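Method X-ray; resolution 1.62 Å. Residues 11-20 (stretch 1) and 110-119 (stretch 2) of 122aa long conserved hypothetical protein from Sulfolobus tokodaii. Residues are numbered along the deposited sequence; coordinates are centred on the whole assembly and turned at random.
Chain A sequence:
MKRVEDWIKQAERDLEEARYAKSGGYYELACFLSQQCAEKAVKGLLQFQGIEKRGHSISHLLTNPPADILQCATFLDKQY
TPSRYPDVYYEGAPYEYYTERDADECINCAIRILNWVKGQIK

Stretch 1, residues 11-20: AERDLEEARY
Stretch 2, residues 110-119: AIRILNWVKG

Residues 11-20 and 110-119 are both helical and belong to longer helices. They pack nearly antiparallel, with 159° between their N-to-C directions (signed crossing angle -159°) and axes 11.0 Å apart at closest approach. Phi/psi values cluster near -65/-40, and i to i+4 bonds such as Leu15 N to Ala11 O (3.0 Å) and Leu114 N to Ala110 O (2.8 Å) maintain each backbone. The register pairs Leu15 CA with Ala110 CA at 7.2 Å and Ala11 CA with Leu114 CA at 7.4 Å; 326 Å² is buried in total.

Along the second helix, Ala110 directs its CB toward the first, but Ala110 CB stays 4.8 Å from Leu15 CD1, leaving this buried position without a close contact. Ile111 (m, t) starts sideways and reaches back: its CG1 lies 3.7 Å from Leu15 CD1, and its CD1 lies 3.4 Å from Arg19 NH2, an oblique approach to the guanidinium. Arg19 (m, t, t, chi4 -88°) thus covers the edge of the apolar patch while remaining exposed. Arg112 and Ile113 are out of reach.

Leu114, buried and pointing toward the partner, contributes the largest covered area, 76 Å². With Leu114 in the t, p rotamer, Leu114 CD1 sits 4.0 Å from Ala11 CB, whereas Leu114 CD2 meets Leu15 CD2 at 3.8 Å and Glu12 CG at 4.2 Å. Leu15, also t, p, packs against both Ile111 and Leu114, while the small Ala11 fits against Leu114.

Asn115, Trp116 and Val117 make no contact with the first stretch. One turn beyond Leu114, Lys118 (m, t, p, t) extends NZ to Glu12 OE2, donating a 2.9 Å hydrogen bond within a salt bridge. Glu12 (m, t, chi3 -47°) leaves its helix sideways, but its carboxylate comes nearer, closing the apolar contact with a charged pair.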

# COMPACT_ATOMS: atom_id res chain seq x y z
N ALA A 11 -1.02 7.31 6.28
CA ALA A 11 -0.10 6.27 5.73
C ALA A 11 0.99 5.93 6.73
O ALA A 11 1.33 4.71 6.78
CB ALA A 11 0.57 6.89 4.40
N GLU A 12 1.52 6.90 7.48
CA GLU A 12 2.58 6.61 8.43
C GLU A 12 2.03 5.69 9.51
O GLU A 12 2.66 4.76 9.99
CB GLU A 12 3.09 7.95 9.03
CG GLU A 12 3.67 8.65 7.88
CD GLU A 12 4.51 9.71 8.18
OE1 GLU A 12 3.99 10.50 9.06
OE2 GLU A 12 5.63 9.72 7.47
N ARG A 13 0.74 5.90 9.89
CA ARG A 13 0.20 5.05 10.99
C ARG A 13 -0.06 3.62 10.43
O ARG A 13 0.14 2.63 11.19
CB ARG A 13 -1.22 5.69 11.38
CG ARG A 13 -1.85 4.96 12.66
CD ARG A 13 -0.93 5.36 13.89
NE ARG A 13 -1.71 5.05 15.10
CZ ARG A 13 -1.33 5.48 16.24
NH1 ARG A 13 -0.18 6.31 16.26
NH2 ARG A 13 -1.90 5.00 17.34
N ASP A 14 -0.53 3.51 9.20
CA ASP A 14 -0.75 2.19 8.58
C ASP A 14 0.60 1.44 8.54
O ASP A 14 0.64 0.22 8.74
CB ASP A 14 -1.31 2.34 7.14
CG ASP A 14 -2.75 2.82 7.12
OD1 ASP A 14 -3.36 2.67 8.17
OD2 ASP A 14 -3.21 3.26 6.07
N LEU A 15 1.74 2.12 8.18
CA LEU A 15 3.08 1.46 8.19
C LEU A 15 3.42 1.00 9.57
O LEU A 15 3.90 -0.13 9.77
CB LEU A 15 4.11 2.43 7.62
CG LEU A 15 5.50 1.94 7.77
CD1 LEU A 15 5.82 0.63 7.01
CD2 LEU A 15 6.48 3.07 7.11
N GLU A 16 3.26 1.83 10.57
CA GLU A 16 3.56 1.40 11.96
C GLU A 16 2.74 0.24 12.30
O GLU A 16 3.29 -0.68 12.95
CB GLU A 16 3.27 2.65 12.89
CG GLU A 16 3.51 2.25 14.35
CD GLU A 16 3.34 3.47 15.27
OE1 GLU A 16 3.97 4.58 14.98
OE2 GLU A 16 2.78 3.29 16.34
N GLU A 17 1.46 0.24 11.93
CA GLU A 17 0.61 -0.94 12.33
C GLU A 17 1.03 -2.17 11.52
O GLU A 17 0.89 -3.24 12.08
CB GLU A 17 -0.81 -0.55 11.93
CG GLU A 17 -1.38 0.48 12.98
CD GLU A 17 -2.76 1.01 12.54
OE1 GLU A 17 -3.25 0.78 11.47
OE2 GLU A 17 -3.32 1.84 13.36
N ALA A 18 1.50 -1.99 10.28
CA ALA A 18 1.95 -3.19 9.52
C ALA A 18 3.13 -3.83 10.18
O ALA A 18 3.20 -5.05 10.25
CB ALA A 18 2.30 -2.72 8.06
N ARG A 19 4.10 -2.99 10.61
CA ARG A 19 5.25 -3.60 11.34
C ARG A 19 4.78 -4.26 12.61
O ARG A 19 5.25 -5.36 12.99
CB ARG A 19 6.28 -2.53 11.72
CG ARG A 19 6.88 -1.84 10.54
CD ARG A 19 7.99 -0.96 11.13
NE ARG A 19 8.47 0.08 10.22
CZ ARG A 19 9.44 -0.04 9.32
NH1 ARG A 19 10.05 -1.20 9.09
NH2 ARG A 19 9.93 1.08 8.72
N TYR A 20 3.84 -3.61 13.35
CA TYR A 20 3.35 -4.20 14.60
C TYR A 20 2.67 -5.58 14.26
O TYR A 20 2.79 -6.54 15.01
CB TYR A 20 2.35 -3.15 15.24
CG TYR A 20 1.85 -3.64 16.55
CD1 TYR A 20 0.46 -3.92 16.66
CD2 TYR A 20 2.61 -3.69 17.64
CE1 TYR A 20 -0.17 -4.22 17.82
CE2 TYR A 20 1.98 -4.08 18.92
CZ TYR A 20 0.56 -4.34 18.93
OH TYR A 20 -0.10 -4.81 20.08
N ALA A 110 5.64 -0.73 0.73
CA ALA A 110 4.95 0.46 1.33
C ALA A 110 5.94 1.55 1.71
O ALA A 110 5.67 2.71 1.42
CB ALA A 110 4.07 0.01 2.58
N ILE A 111 7.11 1.17 2.27
CA ILE A 111 8.10 2.17 2.65
C ILE A 111 8.64 2.81 1.37
O ILE A 111 8.76 4.06 1.35
CB ILE A 111 9.20 1.41 3.35
CG1 ILE A 111 8.77 1.04 4.78
CG2 ILE A 111 10.44 2.39 3.48
CD1 ILE A 111 9.72 -0.00 5.46
N ARG A 112 8.86 2.03 0.33
CA ARG A 112 9.40 2.62 -0.96
C ARG A 112 8.41 3.61 -1.46
O ARG A 112 8.79 4.70 -1.86
CB ARG A 112 9.71 1.45 -1.94
CG ARG A 112 10.08 1.54 -3.44
CD ARG A 112 11.01 0.26 -3.37
NE ARG A 112 12.12 0.61 -3.85
CZ ARG A 112 13.00 1.43 -3.45
NH1 ARG A 112 13.32 2.57 -4.04
NH2 ARG A 112 13.63 0.92 -2.39
N ILE A 113 7.12 3.28 -1.51
CA ILE A 113 6.12 4.26 -2.03
C ILE A 113 5.92 5.43 -1.13
O ILE A 113 5.87 6.56 -1.65
CB ILE A 113 4.83 3.51 -2.36
CG1 ILE A 113 5.06 2.56 -3.50
CG2 ILE A 113 3.65 4.54 -2.65
CD1 ILE A 113 3.88 1.53 -3.78
N LEU A 114 5.86 5.26 0.19
CA LEU A 114 5.69 6.34 1.10
C LEU A 114 6.88 7.30 1.02
O LEU A 114 6.67 8.51 1.00
CB LEU A 114 5.52 5.78 2.51
CG LEU A 114 5.58 6.83 3.66
CD1 LEU A 114 4.40 7.76 3.55
CD2 LEU A 114 5.47 6.09 5.03
N ASN A 115 8.09 6.76 0.89
CA ASN A 115 9.26 7.71 0.86
C ASN A 115 9.26 8.42 -0.48
O ASN A 115 9.73 9.63 -0.52
CB ASN A 115 10.60 6.95 0.91
CG ASN A 115 10.91 6.37 2.19
OD1 ASN A 115 10.47 6.81 3.18
ND2 ASN A 115 11.85 5.36 2.15
N TRP A 116 8.86 7.74 -1.54
CA TRP A 116 8.89 8.37 -2.92
C TRP A 116 7.82 9.49 -2.92
O TRP A 116 8.04 10.59 -3.38
CB TRP A 116 8.64 7.29 -3.89
CG TRP A 116 8.40 7.82 -5.28
CD1 TRP A 116 9.39 8.23 -6.23
CD2 TRP A 116 7.14 7.98 -5.93
NE1 TRP A 116 8.75 8.61 -7.42
CE2 TRP A 116 7.40 8.45 -7.27
CE3 TRP A 116 5.82 7.74 -5.53
CZ2 TRP A 116 6.37 8.69 -8.21
CZ3 TRP A 116 4.82 7.98 -6.46
CH2 TRP A 116 5.09 8.45 -7.78
N VAL A 117 6.67 9.26 -2.27
CA VAL A 117 5.69 10.32 -2.21
C VAL A 117 6.22 11.45 -1.35
O VAL A 117 6.06 12.62 -1.72
CB VAL A 117 4.34 9.74 -1.54
CG1 VAL A 117 3.43 10.94 -1.11
CG2 VAL A 117 3.71 8.83 -2.48
N LYS A 118 6.82 11.20 -0.18
CA LYS A 118 7.26 12.27 0.71
C LYS A 118 8.28 13.17 -0.03
O LYS A 118 8.27 14.42 0.14
CB LYS A 118 7.77 11.68 2.00
CG LYS A 118 6.58 11.21 2.84
CD LYS A 118 7.11 10.53 4.08
CE LYS A 118 7.43 11.36 5.25
NZ LYS A 118 8.12 10.23 6.16
N GLY A 119 9.05 12.53 -0.89
CA GLY A 119 10.11 13.26 -1.57
C GLY A 119 9.51 14.29 -2.51
O GLY A 119 10.22 15.26 -2.96